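Glycoside hydrolase (Streptococcus pneumoniae serotype 4, PDB 6ORH) probably hydrolyses alpha-L-fucosidic linkages, releasing fucose from host-derived glycans as a member of glycoside hydrolase family 29. Local coordinates at residues K70-V75 against F165-M170; V82-A87 against K151-N156; V122-W127 against A144-Q149. The protein carries 2 engineered substitutions. One frame throughout, in Å; residues are numbered along the deposited sequence.

Contact 1: K70-V75 against F165-M170; sequences KLILVV and FAEVWM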
ATOM      1  N   LYS A  70      25.530  -0.988   8.576  1.00 12.36           N
ATOM      2  CA  LYS A  70      25.700  -2.334   9.097  1.00 11.67           C
ATOM      3  C   LYS A  70      25.812  -3.284   7.911  1.00 11.85           C
ATOM      4  O   LYS A  70      25.219  -3.046   6.865  1.00 13.31           O
ATOM      5  CB  LYS A  70      24.508  -2.708   9.985  1.00 12.94           C
ATOM      6  CG  LYS A  70      24.537  -4.127  10.551  1.00 12.34           C
ATOM      7  CD  LYS A  70      23.586  -4.307  11.744  1.00 11.38           C
ATOM      8  CE  LYS A  70      22.165  -3.885  11.451  1.00 13.16           C
ATOM      9  NZ  LYS A  70      21.383  -3.894  12.715  1.00 12.34           N
ATOM     10  N   LEU A  71      26.654  -4.310   8.069  1.00 11.20           N
ATOM     11  CA  LEU A  71      26.881  -5.332   7.051  1.00 10.87           C
ATOM     12  C   LEU A  71      26.634  -6.690   7.709  1.00 11.53           C
ATOM     13  O   LEU A  71      27.366  -7.046   8.652  1.00 11.24           O
ATOM     14  CB  LEU A  71      28.340  -5.190   6.567  1.00 12.03           C
ATOM     15  CG  LEU A  71      28.823  -6.105   5.436  1.00 12.23           C
ATOM     16  CD1 LEU A  71      30.228  -5.701   5.001  1.00 13.28           C
ATOM     17  CD2 LEU A  71      28.815  -7.604   5.799  1.00 12.39           C
ATOM     18  N   ILE A  72      25.590  -7.396   7.225  1.00 10.32           N
ATOM     19  CA  ILE A  72      25.278  -8.739   7.705  1.00 10.65           C
ATOM     20  C   ILE A  72      25.845  -9.774   6.735  1.00 10.72           C
ATOM     21  O   ILE A  72      25.395  -9.890   5.603  1.00 11.72           O
ATOM     22  CB  ILE A  72      23.766  -8.904   7.951  1.00 11.21           C
ATOM     23  CG1 ILE A  72      23.239  -7.768   8.838  1.00 11.98           C
ATOM     24  CG2 ILE A  72      23.479 -10.273   8.578  1.00 11.22           C
ATOM     25  CD1 ILE A  72      21.760  -7.878   9.186  1.00 13.44           C
ATOM     26  N   LEU A  73      26.844 -10.541   7.209  1.00 10.41           N
ATOM     27  CA  LEU A  73      27.564 -11.481   6.361  1.00 10.82           C
ATOM     28  C   LEU A  73      27.032 -12.894   6.582  1.00 10.83           C
ATOM     29  O   LEU A  73      27.055 -13.432   7.703  1.00 11.36           O
ATOM     30  CB  LEU A  73      29.048 -11.446   6.785  1.00 12.07           C
ATOM     31  CG  LEU A  73      29.962 -12.372   5.972  1.00 12.11           C
ATOM     32  CD1 LEU A  73      29.989 -11.928   4.496  1.00 13.10           C
ATOM     33  CD2 LEU A  73      31.394 -12.291   6.534  1.00 12.98           C
ATOM     34  N   VAL A  74      26.677 -13.553   5.465  1.00 10.63           N
ATOM     35  CA  VAL A  74      26.440 -14.991   5.515  1.00 11.30           C
ATOM     36  C   VAL A  74      27.774 -15.710   5.713  1.00 11.88           C
ATOM     37  O   VAL A  74      28.680 -15.577   4.884  1.00 13.10           O
ATOM     38  CB  VAL A  74      25.737 -15.459   4.232  1.00 11.60           C
ATOM     39  CG1 VAL A  74      25.684 -16.993   4.145  1.00 11.81           C
ATOM     40  CG2 VAL A  74      24.335 -14.863   4.183  1.00 11.65           C
ATOM     41  N   VAL A  75      27.889 -16.471   6.806  1.00 11.71           N
ATOM     42  CA  VAL A  75      29.102 -17.267   6.998  1.00 12.64           C
ATOM     43  C   VAL A  75      28.811 -18.756   6.871  1.00 12.77           C
ATOM     44  O   VAL A  75      29.750 -19.561   6.809  1.00 12.86           O
ATOM     45  CB  VAL A  75      29.849 -16.950   8.307  1.00 13.37           C
ATOM     46  CG1 VAL A  75      30.245 -15.484   8.356  1.00 14.10           C
ATOM     47  CG2 VAL A  75      29.076 -17.362   9.538  1.00 14.52           C
ATOM     48  N   PHE A 165      29.577  -7.449  17.619  1.00 12.18           N
ATOM     49  CA  PHE A 165      28.506  -7.717  16.663  1.00 12.42           C
ATOM     50  C   PHE A 165      27.208  -7.029  17.071  1.00 11.98           C
ATOM     51  O   PHE A 165      26.822  -6.988  18.246  1.00 13.75           O
ATOM     52  CB  PHE A 165      28.252  -9.227  16.554  1.00 12.21           C
ATOM     53  CG  PHE A 165      29.261  -9.900  15.664  1.00 12.35           C
ATOM     54  CD1 PHE A 165      29.025 -10.001  14.296  1.00 14.45           C
ATOM     55  CD2 PHE A 165      30.430 -10.448  16.188  1.00 13.96           C
ATOM     56  CE1 PHE A 165      29.958 -10.615  13.464  1.00 13.41           C
ATOM     57  CE2 PHE A 165      31.372 -11.028  15.344  1.00 14.19           C
ATOM     58  CZ  PHE A 165      31.138 -11.118  13.988  1.00 13.82           C
ATOM     59  N   ALA A 166      26.531  -6.481  16.051  1.00 11.99           N
ATOM     60  CA  ALA A 166      25.278  -5.751  16.221  1.00 11.51           C
ATOM     61  C   ALA A 166      24.042  -6.617  15.946  1.00 11.69           C
ATOM     62  O   ALA A 166      22.949  -6.258  16.389  1.00 12.67           O
ATOM     63  CB  ALA A 166      25.284  -4.518  15.336  1.00 12.70           C
ATOM     64  N   GLU A 167      24.200  -7.711  15.181  1.00 11.65           N
ATOM     65  CA  GLU A 167      23.023  -8.505  14.838  1.00 11.29           C
ATOM     66  C   GLU A 167      23.440  -9.941  14.532  1.00 11.52           C
ATOM     67  O   GLU A 167      24.472 -10.149  13.907  1.00 12.77           O
ATOM     68  CB  GLU A 167      22.342  -7.895  13.610  1.00 11.55           C
ATOM     69  CG  GLU A 167      20.996  -8.543  13.228  1.00 11.77           C
ATOM     70  CD  GLU A 167      20.154  -7.666  12.311  1.00 12.13           C
ATOM     71  OE1 GLU A 167      20.384  -6.430  12.266  1.00 12.24           O
ATOM     72  OE2 GLU A 167      19.241  -8.193  11.637  1.00 12.03           O
ATOM     73  N   VAL A 168      22.635 -10.902  15.010  1.00 10.40           N
ATOM     74  CA  VAL A 168      22.816 -12.309  14.649  1.00 10.42           C
ATOM     75  C   VAL A 168      21.564 -12.724  13.876  1.00 10.37           C
ATOM     76  O   VAL A 168      20.470 -12.424  14.339  1.00 11.81           O
ATOM     77  CB  VAL A 168      23.013 -13.176  15.911  1.00 10.47           C
ATOM     78  CG1 VAL A 168      22.991 -14.665  15.557  1.00 11.88           C
ATOM     79  CG2 VAL A 168      24.326 -12.818  16.626  1.00 11.70           C
ATOM     80  N   TRP A 169      21.743 -13.413  12.731  1.00 10.54           N
ATOM     81  CA  TRP A 169      20.615 -13.783  11.881  1.00 10.92           C
ATOM     82  C   TRP A 169      20.413 -15.296  11.924  1.00 11.39           C
ATOM     83  O   TRP A 169      21.324 -16.067  11.564  1.00 12.14           O
ATOM     84  CB  TRP A 169      20.917 -13.332  10.432  1.00 12.05           C
ATOM     85  CG  TRP A 169      19.895 -12.389   9.865  1.00 10.88           C
ATOM     86  CD1 TRP A 169      19.765 -11.058  10.142  1.00 10.87           C
ATOM     87  CD2 TRP A 169      18.889 -12.691   8.879  1.00 10.95           C
ATOM     88  NE1 TRP A 169      18.735 -10.506   9.428  1.00 10.46           N
ATOM     89  CE2 TRP A 169      18.212 -11.475   8.608  1.00 11.22           C
ATOM     90  CE3 TRP A 169      18.500 -13.860   8.190  1.00 11.83           C
ATOM     91  CZ2 TRP A 169      17.165 -11.384   7.696  1.00 11.71           C
ATOM     92  CZ3 TRP A 169      17.486 -13.746   7.251  1.00 11.65           C
ATOM     93  CH2 TRP A 169      16.803 -12.538   7.048  1.00 12.30           C
ATOM     94  N   MET A 170      19.196 -15.708  12.340  1.00 11.22           N
ATOM     95  CA  MET A 170      18.800 -17.117  12.365  1.00 11.71           C
ATOM     96  C   MET A 170      17.638 -17.320  11.392  1.00 11.91           C
ATOM     97  O   MET A 170      16.459 -17.184  11.739  1.00 13.98           O
ATOM     98  CB  MET A 170      18.349 -17.477  13.788  1.00 11.54           C
ATOM     99  CG  MET A 170      19.478 -17.278  14.778  1.00 13.08           C
ATOM    100  SD  MET A 170      18.904 -17.648  16.430  1.00 13.57           S
ATOM    101  CE  MET A 170      20.396 -17.366  17.388  1.00 13.37           C
TER
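Lys70 NZ donates to Glu167 OE1 at 2.8 Å, a salt bridge that spans two strands which are not next to each other in the sheet. The amine meets OE1 nearly along the C-O axis, and the two side chains cross at about a right angle. Lys70 CG, anti to the backbone N, runs the chain out so that CD passes Ala166 CB at 4.0 Å; the bend at chi3 (54°) then turns CE and NZ toward Glu167. A methyl also packs against the carboxylate: Ile72 CD1 lies 3.5 Å from Glu167 CD. That same methyl reaches the pyrrole side of the indole, 3.9 Å from Trp169 CD1, so it touches both acid and ring, which lie on the same side of it. Trp169 NE1 bonds to Glu255, whose OE2 is close to Glu167 OE2; the indole touches a bound galactose, and its nearest atoms are about 4 Å from a bound fucose. Strands 70-74 and 167-169 run at 31° to each other, 8.2 Å apart at closest, and both are parallel partners of strand 119-124. The contact therefore lies inside the TIM barrel, where Phe202 stacks on Trp169 and Phe26 meets it edge-to-face; helices 105-116 and 185-196 pack outside.

Contact 2: V82-A87 against K151-N156; sequences VLYPTA and KEILSN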
ATOM      1  N   VAL A  82      31.121 -23.623   5.647  1.00 14.13           N
ATOM      2  CA  VAL A  82      31.456 -22.577   6.603  1.00 15.01           C
ATOM      3  C   VAL A  82      32.576 -21.707   6.031  1.00 16.17           C
ATOM      4  O   VAL A  82      33.566 -22.231   5.529  1.00 15.50           O
ATOM      5  CB  VAL A  82      31.788 -23.213   7.962  1.00 14.80           C
ATOM      6  CG1 VAL A  82      32.101 -22.146   8.999  1.00 15.20           C
ATOM      7  CG2 VAL A  82      30.629 -24.096   8.448  1.00 15.27           C
ATOM      8  N   LEU A  83      32.429 -20.371   6.080  1.00 14.18           N
ATOM      9  CA  LEU A  83      33.311 -19.474   5.335  1.00 14.37           C
ATOM     10  C   LEU A  83      34.397 -18.880   6.246  1.00 13.99           C
ATOM     11  O   LEU A  83      35.056 -17.894   5.890  1.00 14.55           O
ATOM     12  CB  LEU A  83      32.448 -18.382   4.680  1.00 14.87           C
ATOM     13  CG  LEU A  83      31.460 -18.919   3.638  1.00 16.39           C
ATOM     14  CD1 LEU A  83      30.586 -17.785   3.133  1.00 17.12           C
ATOM     15  CD2 LEU A  83      32.205 -19.546   2.458  1.00 18.35           C
ATOM     16  N   TYR A  84      34.554 -19.468   7.440  1.00 14.67           N
ATOM     17  CA  TYR A  84      35.686 -19.161   8.310  1.00 15.68           C
ATOM     18  C   TYR A  84      36.224 -20.511   8.772  1.00 16.79           C
ATOM     19  O   TYR A  84      35.511 -21.506   8.726  1.00 17.22           O
ATOM     20  CB  TYR A  84      35.289 -18.237   9.470  1.00 15.86           C
ATOM     21  CG  TYR A  84      34.455 -18.884  10.551  1.00 14.39           C
ATOM     22  CD1 TYR A  84      33.073 -19.008  10.418  1.00 15.13           C
ATOM     23  CD2 TYR A  84      35.045 -19.415  11.704  1.00 14.88           C
ATOM     24  CE1 TYR A  84      32.314 -19.616  11.409  1.00 14.04           C
ATOM     25  CE2 TYR A  84      34.293 -20.032  12.696  1.00 15.07           C
ATOM     26  CZ  TYR A  84      32.918 -20.150  12.541  1.00 14.36           C
ATOM     27  OH  TYR A  84      32.190 -20.792  13.507  1.00 13.66           O
ATOM     28  N   PRO A  85      37.503 -20.599   9.197  1.00 17.36           N
ATOM     29  CA  PRO A  85      38.100 -21.875   9.608  1.00 17.10           C
ATOM     30  C   PRO A  85      37.673 -22.417  10.971  1.00 17.68           C
ATOM     31  O   PRO A  85      38.450 -22.518  11.927  1.00 17.97           O
ATOM     32  CB  PRO A  85      39.600 -21.553   9.456  1.00 17.16           C
ATOM     33  CG  PRO A  85      39.678 -20.117   9.843  1.00 17.86           C
ATOM     34  CD  PRO A  85      38.461 -19.482   9.190  1.00 17.75           C
ATOM     35  N   THR A  86      36.397 -22.780  11.053  1.00 15.76           N
ATOM     36  CA  THR A  86      35.829 -23.328  12.267  1.00 15.29           C
ATOM     37  C   THR A  86      36.586 -24.590  12.698  1.00 16.62           C
ATOM     38  O   THR A  86      37.077 -25.348  11.860  1.00 18.24           O
ATOM     39  CB  THR A  86      34.350 -23.679  12.027  1.00 14.96           C
ATOM     40  OG1 THR A  86      33.777 -24.244  13.198  1.00 15.59           O
ATOM     41  CG2 THR A  86      34.102 -24.561  10.815  1.00 15.26           C
ATOM     42  N   ALA A  87      36.595 -24.811  14.017  1.00 15.79           N
ATOM     43  CA  ALA A  87      37.173 -26.030  14.566  1.00 17.98           C
ATOM     44  C   ALA A  87      36.198 -27.202  14.437  1.00 19.60           C
ATOM     45  O   ALA A  87      36.573 -28.347  14.726  1.00 20.58           O
ATOM     46  CB  ALA A  87      37.537 -25.813  16.019  1.00 18.50           C
ATOM     47  N   LYS A 151      29.821 -19.397  19.613  1.00 15.60           N
ATOM     48  CA  LYS A 151      30.880 -19.022  20.545  1.00 15.70           C
ATOM     49  C   LYS A 151      32.147 -18.639  19.784  1.00 16.49           C
ATOM     50  O   LYS A 151      32.792 -17.638  20.103  1.00 17.29           O
ATOM     51  CB  LYS A 151      31.136 -20.196  21.500  1.00 15.68           C
ATOM     52  CG  LYS A 151      30.013 -20.346  22.523  1.00 18.40           C
ATOM     53  CD  LYS A 151      30.193 -21.558  23.425  1.00 21.25           C
ATOM     54  CE  LYS A 151      29.104 -21.666  24.473  1.00 24.64           C
ATOM     55  NZ  LYS A 151      29.343 -22.857  25.324  1.00 27.33           N
ATOM     56  N   GLU A 152      32.512 -19.423  18.767  1.00 15.87           N
ATOM     57  CA  GLU A 152      33.694 -19.128  17.962  1.00 17.14           C
ATOM     58  C   GLU A 152      33.592 -17.743  17.334  1.00 17.09           C
ATOM     59  O   GLU A 152      34.583 -17.008  17.255  1.00 17.83           O
ATOM     60  CB  GLU A 152      33.797 -20.056  16.758  1.00 18.75           C
ATOM     61  CG  GLU A 152      34.424 -21.367  17.094  1.00 20.42           C
ATOM     62  CD  GLU A 152      34.656 -22.256  15.884  1.00 19.26           C
ATOM     63  OE1 GLU A 152      33.771 -22.328  14.994  1.00 18.18           O
ATOM     64  OE2 GLU A 152      35.754 -22.851  15.821  1.00 20.80           O
ATOM     65  N   ILE A 153      32.394 -17.404  16.866  1.00 16.81           N
ATOM     66  CA  ILE A 153      32.236 -16.182  16.089  1.00 16.13           C
ATOM     67  C   ILE A 153      32.193 -14.994  17.044  1.00 17.59           C
ATOM     68  O   ILE A 153      32.792 -13.938  16.753  1.00 17.73           O
ATOM     69  CB  ILE A 153      30.946 -16.273  15.247  1.00 15.22           C
ATOM     70  CG1 ILE A 153      31.101 -17.340  14.149  1.00 14.61           C
ATOM     71  CG2 ILE A 153      30.584 -14.908  14.667  1.00 15.07           C
ATOM     72  CD1 ILE A 153      29.756 -17.842  13.589  1.00 16.41           C
ATOM     73  N   LEU A 154      31.425 -15.154  18.132  1.00 14.85           N
ATOM     74  CA  LEU A 154      31.046 -14.005  18.940  1.00 14.69           C
ATOM     75  C   LEU A 154      32.001 -13.736  20.112  1.00 15.64           C
ATOM     76  O   LEU A 154      31.820 -12.728  20.811  1.00 14.45           O
ATOM     77  CB  LEU A 154      29.601 -14.160  19.430  1.00 14.11           C
ATOM     78  CG  LEU A 154      28.550 -14.344  18.331  1.00 13.49           C
ATOM     79  CD1 LEU A 154      27.212 -14.703  18.965  1.00 12.46           C
ATOM     80  CD2 LEU A 154      28.404 -13.075  17.457  1.00 13.57           C
ATOM     81  N   SER A 155      32.997 -14.622  20.326  1.00 16.57           N
ATOM     82  CA  SER A 155      33.958 -14.419  21.412  1.00 16.74           C
ATOM     83  C   SER A 155      35.331 -13.960  20.917  1.00 18.04           C
ATOM     84  O   SER A 155      36.223 -13.780  21.743  1.00 18.67           O
ATOM     85  CB  SER A 155      34.132 -15.677  22.227  1.00 17.25           C
ATOM     86  OG  SER A 155      34.862 -16.604  21.445  1.00 17.11           O
ATOM     87  N   ASN A 156      35.525 -13.845  19.603  1.00 16.54           N
ATOM     88  CA  ASN A 156      36.841 -13.599  19.015  1.00 17.60           C
ATOM     89  C   ASN A 156      37.019 -12.103  18.766  1.00 18.70           C
ATOM     90  O   ASN A 156      36.282 -11.530  17.974  1.00 19.23           O
ATOM     91  CB  ASN A 156      37.031 -14.364  17.697  1.00 16.92           C
ATOM     92  CG  ASN A 156      38.447 -14.338  17.159  1.00 19.64           C
ATOM     93  OD1 ASN A 156      39.139 -13.319  17.228  1.00 18.14           O
ATOM     94  ND2 ASN A 156      38.887 -15.440  16.569  1.00 21.24           N
TER
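Glu152 is the residue to look at first, because both oxygens of its carboxylate are held by the loop. OE1 accepts two hydroxyls: Thr86 OG1 at 2.6 Å on the syn lone pair, and Tyr84 OH at 2.7 Å from the anti side, 28° out of the carboxylate plane. OE2 turns its own syn lone pair to the backbone, taking Ala87 N at 2.8 Å in an almost straight bond (171°). Three donors from three nearby residues thus fix the rotation of the carboxylate, and would be expected to stabilise its negative charge. Tyr84 brings its ring edge to the acid, the ring and carboxylate planes standing 66° apart. Ile153, the next residue of the helix, sets CG1 3.7 Å from Tyr84 CZ and CD1 3.8 Å from Tyr84 CE1, adding an apolar patch beside the polar grip. An inverse gamma turn centred on Pro85 links the tyrosine to the threonine. In the fold, this fastens the loop between strand 70-74 and helix 105-116 to the C-terminal part of helix 139-154; Leu106 of helix 105-116 packs on both Tyr84 and Ile153.

Contact 3: V122-W127 against A144-Q149; sequences VYLSPW and AYYLAQ. With FUC (alpha-L-fucopyranose), chain C.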
ATOM      1  N   VAL A 122      26.017 -11.305  11.611  1.00 11.54           N
ATOM      2  CA  VAL A 122      26.456 -12.606  11.141  1.00 11.82           C
ATOM      3  C   VAL A 122      25.245 -13.505  10.962  1.00 11.13           C
ATOM      4  O   VAL A 122      24.372 -13.580  11.844  1.00 12.33           O
ATOM      5  CB  VAL A 122      27.496 -13.242  12.089  1.00 12.24           C
ATOM      6  CG1 VAL A 122      26.960 -13.446  13.503  1.00 13.58           C
ATOM      7  CG2 VAL A 122      27.948 -14.591  11.515  1.00 12.62           C
ATOM      8  N   TYR A 123      25.201 -14.166   9.800  1.00 11.85           N
ATOM      9  CA  TYR A 123      24.108 -15.076   9.434  1.00 11.52           C
ATOM     10  C   TYR A 123      24.682 -16.483   9.445  1.00 12.02           C
ATOM     11  O   TYR A 123      25.619 -16.778   8.697  1.00 11.50           O
ATOM     12  CB  TYR A 123      23.554 -14.659   8.065  1.00 11.98           C
ATOM     13  CG  TYR A 123      22.591 -15.572   7.318  1.00 11.92           C
ATOM     14  CD1 TYR A 123      22.921 -16.888   7.012  1.00 12.37           C
ATOM     15  CD2 TYR A 123      21.455 -15.018   6.731  1.00 12.83           C
ATOM     16  CE1 TYR A 123      22.033 -17.682   6.297  1.00 11.83           C
ATOM     17  CE2 TYR A 123      20.587 -15.786   5.971  1.00 12.99           C
ATOM     18  CZ  TYR A 123      20.885 -17.124   5.751  1.00 12.82           C
ATOM     19  OH  TYR A 123      20.078 -17.903   4.953  1.00 13.03           O
ATOM     20  N   LEU A 124      24.123 -17.329  10.319  1.00 11.80           N
ATOM     21  CA  LEU A 124      24.568 -18.706  10.475  1.00 12.33           C
ATOM     22  C   LEU A 124      23.329 -19.583  10.346  1.00 12.96           C
ATOM     23  O   LEU A 124      22.479 -19.579  11.237  1.00 13.26           O
ATOM     24  CB  LEU A 124      25.192 -18.851  11.871  1.00 12.99           C
ATOM     25  CG  LEU A 124      25.839 -20.193  12.211  1.00 14.87           C
ATOM     26  CD1 LEU A 124      27.158 -20.372  11.459  1.00 15.69           C
ATOM     27  CD2 LEU A 124      26.116 -20.229  13.727  1.00 15.52           C
ATOM     28  N   SER A 125      23.196 -20.290   9.221  1.00 13.33           N
ATOM     29  CA  SER A 125      21.930 -20.965   8.954  1.00 12.49           C
ATOM     30  C   SER A 125      21.567 -22.034   9.999  1.00 12.82           C
ATOM     31  O   SER A 125      22.318 -22.997  10.178  1.00 14.16           O
ATOM     32  CB  SER A 125      21.928 -21.548   7.561  1.00 13.59           C
ATOM     33  OG  SER A 125      20.701 -22.257   7.317  1.00 12.52           O
ATOM     34  N   PRO A 126      20.385 -21.989  10.658  1.00 11.78           N
ATOM     35  CA  PRO A 126      19.956 -23.121  11.495  1.00 12.35           C
ATOM     36  C   PRO A 126      19.796 -24.405  10.669  1.00 12.77           C
ATOM     37  O   PRO A 126      20.331 -25.441  11.072  1.00 13.61           O
ATOM     38  CB  PRO A 126      18.637 -22.615  12.105  1.00 12.94           C
ATOM     39  CG  PRO A 126      18.857 -21.113  12.133  1.00 11.43           C
ATOM     40  CD  PRO A 126      19.468 -20.834  10.764  1.00 11.38           C
ATOM     41  N   TRP A 127      19.044 -24.350   9.555  1.00 12.80           N
ATOM     42  CA  TRP A 127      18.994 -25.530   8.676  1.00 13.72           C
ATOM     43  C   TRP A 127      20.388 -25.787   8.095  1.00 13.83           C
ATOM     44  O   TRP A 127      20.998 -24.881   7.499  1.00 13.41           O
ATOM     45  CB  TRP A 127      17.945 -25.313   7.571  1.00 14.31           C
ATOM     46  CG  TRP A 127      17.888 -26.417   6.553  1.00 14.28           C
ATOM     47  CD1 TRP A 127      18.150 -27.741   6.739  1.00 16.14           C
ATOM     48  CD2 TRP A 127      17.587 -26.246   5.159  1.00 15.55           C
ATOM     49  NE1 TRP A 127      18.034 -28.408   5.542  1.00 15.96           N
ATOM     50  CE2 TRP A 127      17.671 -27.525   4.562  1.00 15.77           C
ATOM     51  CE3 TRP A 127      17.194 -25.156   4.379  1.00 15.27           C
ATOM     52  CZ2 TRP A 127      17.408 -27.709   3.203  1.00 16.25           C
ATOM     53  CZ3 TRP A 127      16.947 -25.331   3.031  1.00 16.59           C
ATOM     54  CH2 TRP A 127      17.039 -26.607   2.455  1.00 18.04           C
ATOM     55  N   ALA A 144      24.595 -28.418  19.801  1.00 15.13           N
ATOM     56  CA  ALA A 144      25.910 -28.118  20.359  1.00 14.55           C
ATOM     57  C   ALA A 144      26.888 -27.608  19.294  1.00 13.92           C
ATOM     58  O   ALA A 144      27.722 -26.749  19.580  1.00 14.35           O
ATOM     59  CB  ALA A 144      26.454 -29.322  21.115  1.00 15.53           C
ATOM     60  N   TYR A 145      26.779 -28.128  18.066  1.00 13.82           N
ATOM     61  CA  TYR A 145      27.580 -27.682  16.933  1.00 14.20           C
ATOM     62  C   TYR A 145      27.261 -26.211  16.643  1.00 13.68           C
ATOM     63  O   TYR A 145      28.171 -25.372  16.543  1.00 14.08           O
ATOM     64  CB  TYR A 145      27.277 -28.571  15.714  1.00 15.08           C
ATOM     65  CG  TYR A 145      27.820 -28.094  14.389  1.00 14.85           C
ATOM     66  CD1 TYR A 145      29.191 -28.016  14.173  1.00 15.73           C
ATOM     67  CD2 TYR A 145      26.990 -27.664  13.355  1.00 14.94           C
ATOM     68  CE1 TYR A 145      29.703 -27.590  12.965  1.00 16.52           C
ATOM     69  CE2 TYR A 145      27.497 -27.242  12.130  1.00 15.88           C
ATOM     70  CZ  TYR A 145      28.868 -27.171  11.946  1.00 15.54           C
ATOM     71  OH  TYR A 145      29.422 -26.741  10.775  1.00 16.53           O
ATOM     72  N   TYR A 146      25.960 -25.921  16.530  1.00 14.09           N
ATOM     73  CA  TYR A 146      25.513 -24.552  16.244  1.00 13.55           C
ATOM     74  C   TYR A 146      26.026 -23.587  17.311  1.00 13.46           C
ATOM     75  O   TYR A 146      26.588 -22.523  16.992  1.00 13.35           O
ATOM     76  CB  TYR A 146      23.985 -24.505  16.064  1.00 13.05           C
ATOM     77  CG  TYR A 146      23.494 -23.203  15.475  1.00 12.57           C
ATOM     78  CD1 TYR A 146      23.261 -22.107  16.304  1.00 12.25           C
ATOM     79  CD2 TYR A 146      23.238 -23.080  14.124  1.00 11.93           C
ATOM     80  CE1 TYR A 146      22.823 -20.901  15.777  1.00 12.30           C
ATOM     81  CE2 TYR A 146      22.797 -21.881  13.576  1.00 11.98           C
ATOM     82  CZ  TYR A 146      22.628 -20.783  14.410  1.00 12.27           C
ATOM     83  OH  TYR A 146      22.165 -19.590  13.907  1.00 12.32           O
ATOM     84  N   LEU A 147      25.822 -23.958  18.580  1.00 14.28           N
ATOM     85  CA  LEU A 147      26.189 -23.129  19.725  1.00 15.02           C
ATOM     86  C   LEU A 147      27.706 -22.928  19.765  1.00 15.31           C
ATOM     87  O   LEU A 147      28.190 -21.826  20.025  1.00 13.86           O
ATOM     88  CB  LEU A 147      25.674 -23.779  21.020  1.00 15.62           C
ATOM     89  CG  LEU A 147      26.013 -23.007  22.300  1.00 15.65           C
ATOM     90  CD1 LEU A 147      25.433 -21.595  22.266  1.00 18.28           C
ATOM     91  CD2 LEU A 147      25.510 -23.755  23.537  1.00 16.81           C
ATOM     92  N   ALA A 148      28.470 -23.996  19.524  1.00 14.55           N
ATOM     93  CA  ALA A 148      29.924 -23.861  19.479  1.00 15.12           C
ATOM     94  C   ALA A 148      30.357 -22.868  18.401  1.00 15.03           C
ATOM     95  O   ALA A 148      31.337 -22.158  18.596  1.00 16.68           O
ATOM     96  CB  ALA A 148      30.592 -25.198  19.273  1.00 15.14           C
ATOM     97  N   GLN A 149      29.644 -22.825  17.268  1.00 13.06           N
ATOM     98  CA  GLN A 149      30.020 -21.869  16.238  1.00 12.98           C
ATOM     99  C   GLN A 149      29.653 -20.451  16.676  1.00 13.43           C
ATOM    100  O   GLN A 149      30.429 -19.522  16.420  1.00 13.35           O
ATOM    101  CB  GLN A 149      29.480 -22.314  14.875  1.00 13.20           C
ATOM    102  CG  GLN A 149      30.209 -23.565  14.411  1.00 14.46           C
ATOM    103  CD  GLN A 149      29.847 -23.896  12.993  1.00 15.39           C
ATOM    104  OE1 GLN A 149      28.703 -23.699  12.551  1.00 16.82           O
ATOM    105  NE2 GLN A 149      30.820 -24.439  12.287  1.00 15.73           N
TER
HETATM  106  C1  FUC C   4      15.443 -17.439   2.968  1.00 13.43           C
HETATM  107  C2  FUC C   4      16.625 -18.271   2.501  1.00 13.78           C
HETATM  108  C3  FUC C   4      17.274 -17.536   1.334  1.00 13.44           C
HETATM  109  C4  FUC C   4      17.848 -16.200   1.816  1.00 13.31           C
HETATM  110  C5  FUC C   4      16.687 -15.383   2.437  1.00 12.79           C
HETATM  111  C6  FUC C   4      17.176 -14.115   3.112  1.00 12.17           C
HETATM  112  O2  FUC C   4      16.105 -19.540   2.065  1.00 13.99           O
HETATM  113  O3  FUC C   4      18.317 -18.361   0.785  1.00 13.86           O
HETATM  114  O4  FUC C   4      18.915 -16.465   2.770  1.00 13.59           O
HETATM  115  O5  FUC C   4      15.924 -16.169   3.438  1.00 13.18           O
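The ring of Tyr146 carries Leu124 on one face and backbone oxygens at its edge. Leu124 CD2 sits 3.8 Å from the ring centroid and 17° off the normal, a CH-pi contact displaced toward the hydroxyl side, Tyr146 CZ being 3.6 Å from Leu124 CD2. Leu124 O and Ser125 O both lie near the ring plane, the latter 3.6 Å from Tyr146 CE2. Tyr146 OH donates to Leu124 O at 2.7 Å, at a C=O...donor angle of 143°, so one residue, Leu124, receives the tyrosine through both its methyl and its carbonyl. Tyr146 has CG anti to the backbone N (chi1 -167°), reaching from the helix tip to tip with the leucine. Pro126 runs alongside the ring, its CA 3.7 Å from Tyr146 CE2. The other leucine methyl, CD1, comes 3.8 Å from Gln149 OE1, while the amide nitrogen of Gln149 is bonded to Thr86. Behind Leu124, Tyr123 points the opposite way and its OH donates to O4 of fucose at 2.9 Å. The contact joins the C-terminal end of barrel strand 119-124 to helix 139-154, which follows it in a beta-alpha unit, and Trp188 of helix 185-196 stacks on Tyr146.

How the contacts relate
Going from the N terminus, strand 70-74 comes first and is followed by the loop 82-87, then helix 105-116, strand 119-124, helix 139-154 and strand 167-169. Contact 1 closes the widest loop, contact 2 lies within it, and contact 3, the shortest in sequence, lies within contact 2; none of them cross. Strand 119-124 sits between the two strands of contact 1, bonding through Leu73 O to Tyr123 N and through Val122 O to Trp169 N. Contacts 2 and 3 share helix 139-154, with Tyr84 OH packing on Gln149 CB. Val75 O and Leu83 N connect contact 1 to contact 2. Together they tie barrel interior, strand end, outer helix and loop into one side of the barrel.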